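Local coordinates for Card1 endonuclease domain-containing protein (Vibrio cholerae, PDB 1XMX), which is of unproven function but carries a Card1-like endonuclease domain of the PDDEXK clan and probably binds nucleic acid, at residues T239-N242 against E243-R247; E326-R329 against D330-G334; D366-K369 against D370-T373. All blocks are in the same frame, centred on the assembly; numbering follows the deposited sequence.

Interaction 1: residues T239-N242 against E243-R247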
# COMPACT_ATOMS: atom_id res chain seq x y z
N THR A 239 -28.34 3.06 -22.10
CA THR A 239 -27.11 2.91 -22.88
C THR A 239 -25.96 3.65 -22.18
O THR A 239 -26.05 4.86 -21.98
CB THR A 239 -27.28 3.47 -24.30
OG1 THR A 239 -28.52 3.01 -24.85
CG2 THR A 239 -26.07 3.06 -25.23
N PHE A 240 -24.90 2.94 -21.79
CA PHE A 240 -23.68 3.65 -21.36
C PHE A 240 -22.88 4.23 -22.54
O PHE A 240 -22.84 3.64 -23.65
CB PHE A 240 -22.82 2.75 -20.47
CG PHE A 240 -23.59 2.15 -19.31
CD1 PHE A 240 -23.76 2.87 -18.12
CD2 PHE A 240 -24.11 0.86 -19.41
CE1 PHE A 240 -24.45 2.28 -17.01
CE2 PHE A 240 -24.81 0.28 -18.35
CZ PHE A 240 -25.00 0.99 -17.15
N ILE A 241 -22.29 5.41 -22.33
CA ILE A 241 -21.48 6.01 -23.37
C ILE A 241 -20.23 5.17 -23.64
O ILE A 241 -19.70 5.18 -24.75
CB ILE A 241 -21.11 7.46 -23.04
CG1 ILE A 241 -20.32 7.56 -21.72
CG2 ILE A 241 -22.38 8.31 -22.97
CD1 ILE A 241 -19.51 8.86 -21.59
N ASN A 242 -19.75 4.45 -22.63
CA ASN A 242 -18.55 3.64 -22.81
C ASN A 242 -18.31 2.60 -21.70
O ASN A 242 -19.06 2.53 -20.74
CB ASN A 242 -17.30 4.52 -23.09
CG ASN A 242 -17.00 5.50 -21.95
OD1 ASN A 242 -17.17 5.19 -20.75
ND2 ASN A 242 -16.56 6.70 -22.32
N GLU A 243 -17.25 1.81 -21.84
CA GLU A 243 -16.95 0.72 -20.89
C GLU A 243 -16.66 1.23 -19.50
O GLU A 243 -17.04 0.61 -18.51
CB GLU A 243 -15.71 -0.07 -21.33
CG GLU A 243 -15.90 -0.72 -22.68
CD GLU A 243 -16.45 -2.13 -22.54
OE1 GLU A 243 -17.70 -2.26 -22.48
OE2 GLU A 243 -15.62 -3.09 -22.47
N GLU A 244 -15.97 2.37 -19.43
CA GLU A 244 -15.64 2.98 -18.14
C GLU A 244 -16.91 3.45 -17.42
O GLU A 244 -17.00 3.32 -16.22
CB GLU A 244 -14.67 4.13 -18.30
CG GLU A 244 -14.50 4.95 -17.02
CD GLU A 244 -13.97 6.37 -17.29
OE1 GLU A 244 -14.75 7.18 -17.86
OE2 GLU A 244 -12.81 6.70 -16.93
N ALA A 245 -17.92 3.94 -18.16
CA ALA A 245 -19.23 4.27 -17.56
C ALA A 245 -19.97 3.01 -17.17
O ALA A 245 -20.60 2.95 -16.14
CB ALA A 245 -20.08 5.12 -18.50
N ARG A 246 -19.92 1.98 -18.00
CA ARG A 246 -20.51 0.72 -17.59
C ARG A 246 -19.84 0.13 -16.32
O ARG A 246 -20.53 -0.30 -15.42
CB ARG A 246 -20.48 -0.31 -18.71
CG ARG A 246 -21.08 -1.67 -18.27
CD ARG A 246 -20.48 -2.94 -18.86
NE ARG A 246 -19.02 -3.20 -18.79
CZ ARG A 246 -18.27 -3.66 -17.76
NH1 ARG A 246 -18.73 -3.92 -16.51
NH2 ARG A 246 -16.98 -3.88 -18.03
N ARG A 247 -18.51 0.11 -16.25
CA ARG A 247 -17.80 -0.40 -15.07
C ARG A 247 -18.13 0.40 -13.81
O ARG A 247 -18.17 -0.15 -12.70
CB ARG A 247 -16.27 -0.31 -15.25
CG ARG A 247 -15.65 -1.53 -15.91
CD ARG A 247 -14.12 -1.37 -16.09
NE ARG A 247 -13.81 -1.12 -17.50
CZ ARG A 247 -13.09 -0.09 -17.95
NH1 ARG A 247 -12.57 0.78 -17.09
NH2 ARG A 247 -12.85 0.06 -19.26
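N242 and A245 meet in a side-chain N-cap bond at the start of helix 243-266. The amide oxygen N242 OD1 accepts from A245 N at 3.0 Å, with the donor nearly on the extension of the CG-OD1 bond (167°). Chi1 of 59° sets N242 CG between its own backbone N and carbonyl carbon, which turns OD1 back over the first turn. The backbone supplies the second bond: R246 N donates to N242 O at 2.9 Å (165° at the hydrogen), so one residue accepts through both its side chain and its main chain.

The apolar contacts lie beside this cap. R246 CA sits over one face of the F240 ring, 3.9 Å from the ring centroid, a CH-pi contact. F240 CB and I241 CG1 both touch the methyl of A245, at 4.1 and 4.0 Å from A245 CB. C198 of helix 181-201 touches both F240 and R246, so this helix packs against the same corner.

Together these contacts turn strand 237-240 into the helix: N242 OD1 serves A245 N-H, one of the first-turn amides that precede the regular i+4 bonding, while F240 packs its ring against the first turn.

Interaction 2: residues E326-R329 against D330-G334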
# COMPACT_ATOMS: atom_id res chain seq x y z
N GLU A 326 -6.29 -8.89 5.66
CA GLU A 326 -5.20 -8.94 6.61
C GLU A 326 -3.96 -9.71 6.11
O GLU A 326 -2.80 -9.39 6.42
CB GLU A 326 -5.65 -9.60 7.90
CG GLU A 326 -4.64 -9.37 8.98
CD GLU A 326 -4.46 -10.56 9.87
OE1 GLU A 326 -4.66 -11.70 9.38
OE2 GLU A 326 -4.13 -10.37 11.08
N SER A 327 -4.23 -10.77 5.36
CA SER A 327 -3.19 -11.58 4.85
C SER A 327 -2.41 -10.87 3.71
O SER A 327 -1.20 -11.03 3.57
CB SER A 327 -3.81 -12.87 4.37
OG SER A 327 -3.01 -13.40 3.36
N LEU A 328 -3.11 -10.14 2.87
CA LEU A 328 -2.45 -9.34 1.86
C LEU A 328 -1.55 -8.24 2.49
O LEU A 328 -0.40 -8.05 2.12
CB LEU A 328 -3.50 -8.67 1.02
CG LEU A 328 -4.11 -9.61 0.01
CD1 LEU A 328 -5.14 -8.74 -0.69
CD2 LEU A 328 -3.02 -10.01 -0.93
N ARG A 329 -2.11 -7.55 3.46
CA ARG A 329 -1.44 -6.50 4.18
C ARG A 329 -0.03 -6.98 4.66
O ARG A 329 1.03 -6.47 4.24
CB ARG A 329 -2.40 -6.13 5.30
CG ARG A 329 -1.96 -5.04 6.25
CD ARG A 329 -1.80 -5.72 7.55
NE ARG A 329 -2.86 -5.41 8.46
CZ ARG A 329 -3.09 -6.13 9.54
NH1 ARG A 329 -2.34 -7.21 9.76
NH2 ARG A 329 -4.07 -5.80 10.39
N ASP A 330 -0.03 -8.03 5.49
CA ASP A 330 1.19 -8.68 5.98
C ASP A 330 2.19 -9.02 4.89
O ASP A 330 3.34 -8.59 4.92
CB ASP A 330 0.81 -9.94 6.78
CG ASP A 330 -0.06 -9.61 8.02
OD1 ASP A 330 0.09 -8.45 8.58
OD2 ASP A 330 -0.90 -10.48 8.44
N LEU A 331 1.72 -9.78 3.91
CA LEU A 331 2.55 -10.34 2.87
C LEU A 331 3.05 -9.30 1.88
O LEU A 331 4.06 -9.53 1.21
CB LEU A 331 1.74 -11.42 2.11
CG LEU A 331 1.99 -12.89 2.54
CD1 LEU A 331 0.76 -13.62 2.94
CD2 LEU A 331 2.70 -13.69 1.44
N LEU A 332 2.35 -8.17 1.73
CA LEU A 332 2.75 -7.17 0.72
C LEU A 332 3.48 -5.94 1.29
O LEU A 332 4.12 -5.14 0.56
CB LEU A 332 1.54 -6.75 -0.16
CG LEU A 332 0.79 -7.86 -0.98
CD1 LEU A 332 -0.38 -7.29 -1.71
CD2 LEU A 332 1.62 -8.58 -2.02
N GLY A 333 3.36 -5.73 2.59
CA GLY A 333 4.01 -4.56 3.15
C GLY A 333 4.59 -4.79 4.52
O GLY A 333 5.01 -3.82 5.17
N GLY A 334 4.53 -6.02 5.01
CA GLY A 334 5.20 -6.36 6.24
C GLY A 334 4.57 -5.76 7.43
O GLY A 334 3.39 -5.45 7.42
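R329 and D330 adjoin in the closing turns of helix 321-333, where i+4 backbone bonds run from D330 N to E326 O, L331 N to S327 O, L332 N to L328 O and G333 N to R329 O. R329 O also receives a weak second bond from L332 N, at 3.3 Å.

The polar side chains form a salt-bridge network. R329 NH1 donates to D330 OD1 at 3.0 Å; the carboxylate oxygen lies at the guanidinium edge, close to its plane, and is approached on its syn side but tilted out of the carboxylate plane. The two flat groups are turned 57° against each other. R329 CG lies anti to the backbone N (chi1 179°), and bends at chi2 and chi3 bring the guanidinium alongside D330. E326 joins through a long bridge, its OE2 3.9 Å from R329 NH1. E326 OE1 and D330 OD2 come within 4.1 Å of each other, a like-charge approach that the arginine probably offsets.

The turn belongs to the Card1-like endonuclease domain, and its two faces differ. R329 NH2 is held by L358 O at the end of helix 349-358. On the buried face L328 and L332 point the same way, side by side, with L328 CD2 3.9 Å from L332 CD1; both reach strands 279-285 and 288-300, touching R283 on the first. L331 is exposed, its CD1 3.8 Å from S327 OG. G334 has positive phi (71°), and its N donates to D330 O.

Interaction 3: residues D366-K369 against D370-T373; sequences DELK and DLKT
A tight backbone turn leads into helix 371-380, the last helix of the chain, with D370 at the N-cap position. D370 N donates to E367 O at 2.8 Å, an i+3 bond that closes the turn. It is bent at the hydrogen (142°), and the donor stands 58° out of the carbonyl plane, so the short distance is not matched by good direction. L371 N follows with a weak bond to L368 O, 3.2 Å long. Two i+3 bonds in succession, the second weak, fit a tight turn leading up to D370.

The side chain of D370 makes no capping bond, although its residue holds the capping position. Its CG is anti to the carbonyl carbon (chi1 -64°), and this carries the carboxylate back toward the preceding peptide, where D370 OD1 comes to 3.4 Å from K369 O, an approach of two acceptors. K369 crosses the aspartate through its aliphatic part: K369 CG lies 4.0 Å from D370 OD2. The charged end goes another way, since K369 NZ donates its hydrogen bond to S179 O at the end of helix 164-179. K369 and D370 thus meet without a salt bridge.

The apolar link is a pair of leucines. L368 and L371 lie side by side, pointing the same way, with L368 CD2 4.2 Å from L371 CD1, while L371 CB rests 3.4 Å from L368 O.

Both leucines are buried against I363 of strand 361-363. L368 also touches A181 of helix 181-201, and L371 reaches L257 of helix 243-266, which K372 borders too, through T261, Q264 and I265.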
# COMPACT_ATOMS: atom_id res chain seq x y z
N ASP A 366 -22.78 4.35 7.01
CA ASP A 366 -23.14 5.47 7.85
C ASP A 366 -22.06 6.57 7.75
O ASP A 366 -22.36 7.79 7.72
CB ASP A 366 -23.33 4.99 9.29
CG ASP A 366 -24.57 4.10 9.46
OD1 ASP A 366 -25.52 4.18 8.62
OD2 ASP A 366 -24.60 3.31 10.43
N GLU A 367 -20.81 6.13 7.64
CA GLU A 367 -19.69 7.05 7.63
C GLU A 367 -19.24 7.42 6.26
O GLU A 367 -18.33 8.25 6.10
CB GLU A 367 -18.57 6.40 8.40
CG GLU A 367 -19.17 5.87 9.67
CD GLU A 367 -18.38 4.74 10.19
OE1 GLU A 367 -17.38 5.09 10.87
OE2 GLU A 367 -18.74 3.54 9.91
N LEU A 368 -19.86 6.83 5.25
CA LEU A 368 -19.49 7.20 3.89
C LEU A 368 -19.73 8.66 3.54
O LEU A 368 -19.04 9.24 2.68
CB LEU A 368 -20.17 6.29 2.87
CG LEU A 368 -19.54 4.95 2.58
CD1 LEU A 368 -20.45 4.30 1.56
CD2 LEU A 368 -18.11 5.14 2.01
N LYS A 369 -20.70 9.27 4.21
CA LYS A 369 -20.92 10.72 4.02
C LYS A 369 -19.77 11.56 4.64
O LYS A 369 -19.63 12.72 4.33
CB LYS A 369 -22.30 11.17 4.52
CG LYS A 369 -22.62 10.77 5.93
CD LYS A 369 -23.91 9.86 5.95
CE LYS A 369 -25.22 10.66 5.75
NZ LYS A 369 -26.15 10.02 4.74
N ASP A 370 -18.93 10.94 5.46
CA ASP A 370 -17.70 11.60 5.91
C ASP A 370 -16.43 10.89 5.42
O ASP A 370 -15.48 10.73 6.15
CB ASP A 370 -17.76 11.67 7.39
CG ASP A 370 -18.90 12.53 7.85
OD1 ASP A 370 -18.90 13.74 7.54
OD2 ASP A 370 -19.82 12.00 8.48
N LEU A 371 -16.45 10.43 4.18
CA LEU A 371 -15.40 9.55 3.68
C LEU A 371 -14.08 10.31 3.83
O LEU A 371 -13.10 9.77 4.28
CB LEU A 371 -15.66 9.19 2.20
CG LEU A 371 -14.64 8.34 1.43
CD1 LEU A 371 -14.33 6.96 2.10
CD2 LEU A 371 -15.03 8.15 -0.01
N LYS A 372 -14.08 11.57 3.46
CA LYS A 372 -12.83 12.27 3.33
C LYS A 372 -12.18 12.49 4.72
O LYS A 372 -10.99 12.34 4.87
CB LYS A 372 -13.01 13.58 2.54
CG LYS A 372 -11.72 14.42 2.51
CD LYS A 372 -11.78 15.37 1.34
CE LYS A 372 -11.57 16.80 1.78
NZ LYS A 372 -10.09 17.03 1.84
N THR A 373 -12.99 12.80 5.72
CA THR A 373 -12.54 12.94 7.09
C THR A 373 -12.03 11.63 7.72
O THR A 373 -10.97 11.60 8.36
CB THR A 373 -13.65 13.56 7.94
OG1 THR A 373 -13.80 14.91 7.50
CG2 THR A 373 -13.33 13.55 9.38

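Interactions 1 and 3 lie at helix starts, whereas interaction 2 lies in the last turns of one, and their polar chemistry differs accordingly. The asparagine of interaction 1 caps with its side chain; the aspartate at the same position in interaction 3 does not, and backbone i+3 bonds do the turning. Only interaction 2 carries a salt-bridge network. It is also the most central, about 9 Å from the chain centre to its own centre, against about 28 and 21 Å for interactions 1 and 3. Each is partly buried. Helix 243-266 connects two of them: interaction 1 forms its first turn, and L371 and K372 of interaction 3 pack on it further along. Nearest atoms of any two interactions are about 15 to 19 Å apart.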